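Local coordinates for protein putative branched-chain amino acid ABC transporter (Rhodospirillum rubrum ATCC 11170, PDB 3HUT) that probably binds branched-chain or related amino acids outside the cytoplasmic membrane and delivers them to an ABC transporter for uptake, at residues S113-F117 with R306-A310; Q116-T122 with R329-K333. The contacts are given in a common frame with arbitrary orientation. Numbering follows the deposited sequence.

Contact 1. Residues S113-F117 with R306-A310; sequences SPWQF and RDALA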
ATOM      1  N   SER A 113     -16.363   8.566  -7.243  1.00  8.31           N
ATOM      2  CA  SER A 113     -17.382   8.025  -8.137  1.00  7.47           C
ATOM      3  C   SER A 113     -17.162   6.523  -8.305  1.00  8.89           C
ATOM      4  O   SER A 113     -16.192   5.970  -7.790  1.00  9.08           O
ATOM      5  CB  SER A 113     -17.297   8.710  -9.505  1.00  8.48           C
ATOM      6  OG  SER A 113     -16.214   8.194 -10.263  1.00  7.49           O
ATOM      7  N   PRO A 114     -18.063   5.840  -9.034  1.00  7.81           N
ATOM      8  CA  PRO A 114     -17.924   4.395  -9.242  1.00  7.87           C
ATOM      9  C   PRO A 114     -16.790   4.052 -10.210  1.00  7.68           C
ATOM     10  O   PRO A 114     -16.578   2.886 -10.545  1.00  5.59           O
ATOM     11  CB  PRO A 114     -19.286   3.992  -9.813  1.00 10.04           C
ATOM     12  CG  PRO A 114     -20.219   5.069  -9.311  1.00  8.93           C
ATOM     13  CD  PRO A 114     -19.389   6.304  -9.481  1.00  9.39           C
ATOM     14  N   TRP A 115     -16.054   5.064 -10.654  1.00  6.90           N
ATOM     15  CA  TRP A 115     -14.980   4.832 -11.611  1.00  7.45           C
ATOM     16  C   TRP A 115     -13.567   4.776 -11.047  1.00  6.83           C
ATOM     17  O   TRP A 115     -12.628   4.483 -11.783  1.00  6.69           O
ATOM     18  CB  TRP A 115     -15.057   5.882 -12.727  1.00  6.61           C
ATOM     19  CG  TRP A 115     -16.395   5.887 -13.408  1.00 10.02           C
ATOM     20  CD1 TRP A 115     -17.548   6.451 -12.944  1.00 10.80           C
ATOM     21  CD2 TRP A 115     -16.740   5.212 -14.625  1.00  8.52           C
ATOM     22  NE1 TRP A 115     -18.594   6.164 -13.795  1.00 10.74           N
ATOM     23  CE2 TRP A 115     -18.124   5.404 -14.834  1.00  9.86           C
ATOM     24  CE3 TRP A 115     -16.013   4.461 -15.560  1.00  8.33           C
ATOM     25  CZ2 TRP A 115     -18.799   4.869 -15.942  1.00 11.61           C
ATOM     26  CZ3 TRP A 115     -16.683   3.929 -16.663  1.00  9.31           C
ATOM     27  CH2 TRP A 115     -18.063   4.138 -16.841  1.00 10.41           C
ATOM     28  N   GLN A 116     -13.413   5.043  -9.751  1.00  9.07           N
ATOM     29  CA  GLN A 116     -12.095   5.015  -9.117  1.00  7.35           C
ATOM     30  C   GLN A 116     -11.736   3.686  -8.463  1.00  8.69           C
ATOM     31  O   GLN A 116     -12.578   3.030  -7.843  1.00  5.86           O
ATOM     32  CB  GLN A 116     -11.977   6.117  -8.060  1.00  8.66           C
ATOM     33  CG  GLN A 116     -11.605   7.490  -8.608  1.00  6.81           C
ATOM     34  CD  GLN A 116     -12.666   8.060  -9.519  1.00  7.69           C
ATOM     35  OE1 GLN A 116     -13.842   8.132  -9.152  1.00 10.63           O
ATOM     36  NE2 GLN A 116     -12.258   8.483 -10.713  1.00  8.94           N
ATOM     37  N   PHE A 117     -10.470   3.304  -8.606  1.00  7.07           N
ATOM     38  CA  PHE A 117      -9.951   2.069  -8.026  1.00  7.70           C
ATOM     39  C   PHE A 117      -8.531   2.361  -7.550  1.00  6.79           C
ATOM     40  O   PHE A 117      -7.871   3.253  -8.077  1.00  5.42           O
ATOM     41  CB  PHE A 117      -9.924   0.953  -9.077  1.00  8.36           C
ATOM     42  CG  PHE A 117     -11.278   0.616  -9.634  1.00  8.16           C
ATOM     43  CD1 PHE A 117     -12.111  -0.289  -8.981  1.00  9.55           C
ATOM     44  CD2 PHE A 117     -11.737   1.235 -10.793  1.00  9.01           C
ATOM     45  CE1 PHE A 117     -13.383  -0.571  -9.482  1.00  8.94           C
ATOM     46  CE2 PHE A 117     -13.005   0.958 -11.297  1.00  6.53           C
ATOM     47  CZ  PHE A 117     -13.826   0.057 -10.640  1.00  6.54           C
ATOM     48  N   ARG A 306     -14.614  -0.854 -16.731  1.00  7.86           N
ATOM     49  CA  ARG A 306     -14.908  -0.446 -15.353  1.00  7.19           C
ATOM     50  C   ARG A 306     -15.504  -1.638 -14.596  1.00  6.54           C
ATOM     51  O   ARG A 306     -15.161  -1.876 -13.437  1.00  4.60           O
ATOM     52  CB  ARG A 306     -15.899   0.721 -15.322  1.00  6.80           C
ATOM     53  CG  ARG A 306     -15.996   1.403 -13.950  1.00  4.56           C
ATOM     54  CD  ARG A 306     -17.438   1.707 -13.588  1.00  7.86           C
ATOM     55  NE  ARG A 306     -18.228   0.479 -13.465  1.00  7.37           N
ATOM     56  CZ  ARG A 306     -18.387  -0.211 -12.336  1.00  8.51           C
ATOM     57  NH1 ARG A 306     -17.819   0.199 -11.206  1.00  6.21           N
ATOM     58  NH2 ARG A 306     -19.116  -1.323 -12.339  1.00  4.59           N
ATOM     59  N   ASP A 307     -16.399  -2.381 -15.251  1.00  6.30           N
ATOM     60  CA  ASP A 307     -17.012  -3.552 -14.623  1.00  6.76           C
ATOM     61  C   ASP A 307     -15.967  -4.622 -14.332  1.00  6.97           C
ATOM     62  O   ASP A 307     -15.944  -5.193 -13.241  1.00  6.91           O
ATOM     63  CB  ASP A 307     -18.106  -4.161 -15.513  1.00  6.31           C
ATOM     64  CG  ASP A 307     -19.382  -3.343 -15.519  1.00  8.66           C
ATOM     65  OD1 ASP A 307     -19.745  -2.787 -14.458  1.00  8.98           O
ATOM     66  OD2 ASP A 307     -20.034  -3.271 -16.582  1.00  9.51           O
ATOM     67  N   ALA A 308     -15.104  -4.897 -15.309  1.00  6.09           N
ATOM     68  CA  ALA A 308     -14.063  -5.912 -15.141  1.00  6.47           C
ATOM     69  C   ALA A 308     -13.095  -5.547 -14.018  1.00  8.68           C
ATOM     70  O   ALA A 308     -12.678  -6.413 -13.243  1.00  8.72           O
ATOM     71  CB  ALA A 308     -13.300  -6.108 -16.448  1.00  7.59           C
ATOM     72  N   LEU A 309     -12.724  -4.270 -13.939  1.00  7.28           N
ATOM     73  CA  LEU A 309     -11.815  -3.813 -12.886  1.00  8.26           C
ATOM     74  C   LEU A 309     -12.460  -4.063 -11.532  1.00  8.06           C
ATOM     75  O   LEU A 309     -11.824  -4.574 -10.613  1.00  7.75           O
ATOM     76  CB  LEU A 309     -11.527  -2.317 -13.031  1.00  7.68           C
ATOM     77  CG  LEU A 309     -10.327  -1.899 -13.876  1.00 12.66           C
ATOM     78  CD1 LEU A 309     -10.368  -0.393 -14.093  1.00 11.13           C
ATOM     79  CD2 LEU A 309      -9.031  -2.310 -13.170  1.00  9.43           C
ATOM     80  N   ALA A 310     -13.733  -3.694 -11.426  1.00  7.27           N
ATOM     81  CA  ALA A 310     -14.495  -3.874 -10.196  1.00  7.24           C
ATOM     82  C   ALA A 310     -14.611  -5.349  -9.812  1.00  7.03           C
ATOM     83  O   ALA A 310     -14.828  -5.672  -8.643  1.00  7.31           O
ATOM     84  CB  ALA A 310     -15.883  -3.273 -10.357  1.00  7.80           C
TER

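Contact 2. Residues Q116-T122 with R329-K333; sequences QFRAITT and RETTK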
ATOM      1  N   GLN A 116     -13.413   5.043  -9.751  1.00  9.07           N
ATOM      2  CA  GLN A 116     -12.095   5.015  -9.117  1.00  7.35           C
ATOM      3  C   GLN A 116     -11.736   3.686  -8.463  1.00  8.69           C
ATOM      4  O   GLN A 116     -12.578   3.030  -7.843  1.00  5.86           O
ATOM      5  CB  GLN A 116     -11.977   6.117  -8.060  1.00  8.66           C
ATOM      6  CG  GLN A 116     -11.605   7.490  -8.608  1.00  6.81           C
ATOM      7  CD  GLN A 116     -12.666   8.060  -9.519  1.00  7.69           C
ATOM      8  OE1 GLN A 116     -13.842   8.132  -9.152  1.00 10.63           O
ATOM      9  NE2 GLN A 116     -12.258   8.483 -10.713  1.00  8.94           N
ATOM     10  N   PHE A 117     -10.470   3.304  -8.606  1.00  7.07           N
ATOM     11  CA  PHE A 117      -9.951   2.069  -8.026  1.00  7.70           C
ATOM     12  C   PHE A 117      -8.531   2.361  -7.550  1.00  6.79           C
ATOM     13  O   PHE A 117      -7.871   3.253  -8.077  1.00  5.42           O
ATOM     14  CB  PHE A 117      -9.924   0.953  -9.077  1.00  8.36           C
ATOM     15  CG  PHE A 117     -11.278   0.616  -9.634  1.00  8.16           C
ATOM     16  CD1 PHE A 117     -12.111  -0.289  -8.981  1.00  9.55           C
ATOM     17  CD2 PHE A 117     -11.737   1.235 -10.793  1.00  9.01           C
ATOM     18  CE1 PHE A 117     -13.383  -0.571  -9.482  1.00  8.94           C
ATOM     19  CE2 PHE A 117     -13.005   0.958 -11.297  1.00  6.53           C
ATOM     20  CZ  PHE A 117     -13.826   0.057 -10.640  1.00  6.54           C
ATOM     21  N   ARG A 118      -8.074   1.614  -6.553  1.00  6.80           N
ATOM     22  CA  ARG A 118      -6.726   1.791  -6.010  1.00  8.72           C
ATOM     23  C   ARG A 118      -6.071   0.432  -5.808  1.00  7.82           C
ATOM     24  O   ARG A 118      -6.731  -0.536  -5.416  1.00  7.74           O
ATOM     25  CB  ARG A 118      -6.781   2.537  -4.670  1.00  9.57           C
ATOM     26  CG  ARG A 118      -7.810   1.979  -3.701  1.00 13.56           C
ATOM     27  CD  ARG A 118      -7.485   2.302  -2.249  1.00 16.18           C
ATOM     28  NE  ARG A 118      -7.332   3.730  -2.038  1.00 21.61           N
ATOM     29  CZ  ARG A 118      -8.185   4.494  -1.365  1.00 17.83           C
ATOM     30  NH1 ARG A 118      -9.270   3.975  -0.814  1.00 16.40           N
ATOM     31  NH2 ARG A 118      -7.948   5.786  -1.259  1.00 15.56           N
ATOM     32  N   ALA A 119      -4.771   0.358  -6.076  1.00  5.81           N
ATOM     33  CA  ALA A 119      -4.038  -0.889  -5.919  1.00  5.67           C
ATOM     34  C   ALA A 119      -3.560  -1.043  -4.481  1.00  7.39           C
ATOM     35  O   ALA A 119      -3.317  -2.154  -4.013  1.00  7.91           O
ATOM     36  CB  ALA A 119      -2.851  -0.920  -6.870  1.00  5.07           C
ATOM     37  N   ILE A 120      -3.441   0.081  -3.783  1.00  6.51           N
ATOM     38  CA  ILE A 120      -2.984   0.101  -2.397  1.00  7.25           C
ATOM     39  C   ILE A 120      -4.203   0.085  -1.470  1.00  7.81           C
ATOM     40  O   ILE A 120      -5.330   0.255  -1.929  1.00  8.83           O
ATOM     41  CB  ILE A 120      -2.150   1.378  -2.141  1.00  5.76           C
ATOM     42  CG1 ILE A 120      -1.367   1.267  -0.833  1.00  7.53           C
ATOM     43  CG2 ILE A 120      -3.074   2.585  -2.095  1.00  8.32           C
ATOM     44  CD1 ILE A 120      -0.312   2.363  -0.679  1.00 11.07           C
ATOM     45  N   THR A 121      -3.988  -0.141  -0.177  1.00  8.93           N
ATOM     46  CA  THR A 121      -5.097  -0.143   0.783  1.00  9.03           C
ATOM     47  C   THR A 121      -5.037   1.178   1.531  1.00 10.05           C
ATOM     48  O   THR A 121      -4.033   1.884   1.456  1.00 10.98           O
ATOM     49  CB  THR A 121      -4.966  -1.277   1.830  1.00 10.15           C
ATOM     50  OG1 THR A 121      -3.796  -1.057   2.625  1.00 12.66           O
ATOM     51  CG2 THR A 121      -4.855  -2.637   1.152  1.00  6.81           C
ATOM     52  N   THR A 122      -6.104   1.526   2.243  1.00 10.14           N
ATOM     53  CA  THR A 122      -6.096   2.760   3.020  1.00 12.30           C
ATOM     54  C   THR A 122      -5.196   2.511   4.232  1.00 12.05           C
ATOM     55  O   THR A 122      -4.965   1.363   4.618  1.00 12.40           O
ATOM     56  CB  THR A 122      -7.497   3.127   3.528  1.00 13.43           C
ATOM     57  OG1 THR A 122      -7.958   2.104   4.418  1.00 15.50           O
ATOM     58  CG2 THR A 122      -8.468   3.271   2.366  1.00 15.64           C
ATOM     59  N   ARG A 329     -15.815  -0.948  -3.710  1.00  7.25           N
ATOM     60  CA  ARG A 329     -14.625  -0.935  -4.563  1.00  7.92           C
ATOM     61  C   ARG A 329     -13.365  -0.739  -3.715  1.00  7.77           C
ATOM     62  O   ARG A 329     -12.276  -0.593  -4.251  1.00  6.29           O
ATOM     63  CB  ARG A 329     -14.701   0.181  -5.611  1.00  6.55           C
ATOM     64  CG  ARG A 329     -15.684  -0.086  -6.745  1.00  6.82           C
ATOM     65  CD  ARG A 329     -15.983   1.189  -7.539  1.00  7.89           C
ATOM     66  NE  ARG A 329     -16.732   2.154  -6.738  1.00 11.48           N
ATOM     67  CZ  ARG A 329     -16.214   3.247  -6.186  1.00 12.71           C
ATOM     68  NH1 ARG A 329     -14.926   3.541  -6.348  1.00 12.00           N
ATOM     69  NH2 ARG A 329     -16.980   4.043  -5.454  1.00 11.28           N
ATOM     70  N   GLU A 330     -13.518  -0.727  -2.394  1.00  8.46           N
ATOM     71  CA  GLU A 330     -12.368  -0.543  -1.508  1.00  9.64           C
ATOM     72  C   GLU A 330     -11.441  -1.756  -1.601  1.00 10.74           C
ATOM     73  O   GLU A 330     -11.897  -2.896  -1.719  1.00  9.35           O
ATOM     74  CB  GLU A 330     -12.827  -0.340  -0.060  1.00 10.81           C
ATOM     75  CG  GLU A 330     -11.703   0.068   0.873  1.00 12.68           C
ATOM     76  CD  GLU A 330     -10.979   1.314   0.395  1.00 15.62           C
ATOM     77  OE1 GLU A 330     -11.559   2.418   0.482  1.00 14.70           O
ATOM     78  OE2 GLU A 330      -9.830   1.183  -0.078  1.00 16.65           O
ATOM     79  N   THR A 331     -10.138  -1.505  -1.536  1.00  9.92           N
ATOM     80  CA  THR A 331      -9.142  -2.562  -1.647  1.00  8.20           C
ATOM     81  C   THR A 331      -8.773  -3.231  -0.327  1.00  8.44           C
ATOM     82  O   THR A 331      -8.513  -2.560   0.665  1.00  7.88           O
ATOM     83  CB  THR A 331      -7.842  -2.013  -2.285  1.00  8.98           C
ATOM     84  OG1 THR A 331      -8.159  -1.353  -3.514  1.00  8.88           O
ATOM     85  CG2 THR A 331      -6.860  -3.144  -2.577  1.00  8.71           C
ATOM     86  N   THR A 332      -8.768  -4.560  -0.326  1.00  8.80           N
ATOM     87  CA  THR A 332      -8.371  -5.331   0.846  1.00  9.63           C
ATOM     88  C   THR A 332      -7.319  -6.312   0.341  1.00 10.05           C
ATOM     89  O   THR A 332      -7.328  -6.691  -0.833  1.00 10.70           O
ATOM     90  CB  THR A 332      -9.550  -6.104   1.488  1.00 10.52           C
ATOM     91  OG1 THR A 332     -10.152  -6.967   0.519  1.00 10.17           O
ATOM     92  CG2 THR A 332     -10.595  -5.129   2.038  1.00 11.47           C
ATOM     93  N   LYS A 333      -6.405  -6.711   1.215  1.00 10.05           N
ATOM     94  CA  LYS A 333      -5.341  -7.622   0.822  1.00  9.16           C
ATOM     95  C   LYS A 333      -4.983  -8.613   1.912  1.00  8.13           C
ATOM     96  O   LYS A 333      -5.222  -8.362   3.087  1.00  6.25           O
ATOM     97  CB  LYS A 333      -4.078  -6.830   0.484  1.00 10.62           C
ATOM     98  CG  LYS A 333      -4.206  -5.846  -0.654  1.00 10.07           C
ATOM     99  CD  LYS A 333      -2.865  -5.173  -0.898  1.00 14.72           C
ATOM    100  CE  LYS A 333      -2.834  -4.486  -2.253  1.00 13.50           C
ATOM    101  NZ  LYS A 333      -1.521  -3.857  -2.487  1.00 21.40           N
TER
HETATM  102  O   HOH W   1      -9.893  -0.231  -5.605  1.00  8.32           O
HETATM  103  O   HOH W   2      -1.272  -1.751   0.275  1.00  6.46           O
HETATM  104  O   HOH W   3      -8.307  -0.243   1.935  1.00 14.96           O

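Contact 1. Residues S113-F117 with R306-A310
Arg306, on the helix that ends at Ala310, reaches across to the turn at Ser113-Gln116 with a side chain that is extended at chi1 (t) and then bends at chi3 (p). The bend carries the guanidinium to the backbone of the turn, where NH1 donates a hydrogen bond to Pro114 O (3.0 Å, 158°), while NH2 meets Asp307 OD1 at 2.7 Å in a salt bridge to the next residue of its own helix. The aliphatic part of the same arginine lies on Trp115: CA-to-CB of Trp115 points sideways, chi1 in m brings the benzo edge of the indole close to Arg306, and Arg306 CD sits 3.7 Å from the centroid of the six-membered ring in a CH-pi contact over the face. Phe117, also m, points its side chain at the helix, against Arg306, Leu309 and Ala310. Leu309 CB makes a CH-pi contact over one face of the Phe117 ring, 4.1 Å from its centroid, and Phe117 CE1 lies 3.8 Å from Ala310 CB. At the start of the turn, Ser113 takes the p rotamer, so that OG accepts from Trp115 N (3.2 Å) and donates to Gln116 OE1 (2.6 Å). A type I beta turn with an ST turn at its start thus leads into strand 116-118, the edge of the five-stranded parallel sheet, and helix 302-310 packs against it in one lobe of a periplasmic-binding-protein fold.

Contact 2. Residues Q116-T122 with R329-K333
The shortest polar contact runs from Thr331 OG1 to Arg118 O, a hydrogen bond of 2.5 Å, and beside it Arg118 NH1 forms a salt bridge with Glu330 OE2 at 2.9 Å. These bonds join the end of edge strand 116-118 to Glu330 and the first residue of strand 331-341, which belongs to the mixed sheet of this periplasmic-binding-protein fold. Further along, Arg329 NH1 donates to Gln116 O (2.8 Å), and it also bonds to Ile110 O. In the loop after strand 116-118, Ala119 O takes a weak bond from Lys333 NZ (2.9 Å), whose stronger partner is Thr319. Arg118 is likewise shared, its NE and NH2 bonding to Ala104 O and His106 O.

No direct backbone-to-backbone hydrogen bond links the two segments; instead side chains and water span the gap. Water 1 accepts from Arg118 N and donates to Arg329 O and Thr331 OG1, and water 3 accepts from Thr122 N while donating to Glu330 OE2 and Thr331 O. Glu330 OE2 also accepts a hydrogen bond from Thr331 N (3.1 Å), which ties the acid to its own backbone.

Apolar atoms pack around this polar centre. Phe117 CE1 rests 3.6 Å from Arg329 CG, on a ring that also touches helix 302-310. Thr121 CG2 approaches both Thr331 O and Lys333 CG at 3.7 Å. Ile120 O is buried by the contact without a polar partner, its closest approach to Thr331 being 3.4 Å, to CB.

In the fold
Both contacts use strand 116-118 and share Gln116 and Phe117, with centres about 11 Å apart. Contact 1 lies farther out, about 18 Å from the centre of the chain, and includes the exposed Pro114; contact 2 lies about 9 Å from that centre, and half of its touching residues are buried. The outer one joins the strand and the turn before it to a helix largely through rings and aliphatic carbons, with one hydrogen bond between segments. The inner one is mostly polar, with a salt bridge, side-chain bonds to carbonyls and bridging waters. Phe117 takes part in both, and Arg329 CD packs 3.5 Å from Pro114 O, so the two interfaces are continuous.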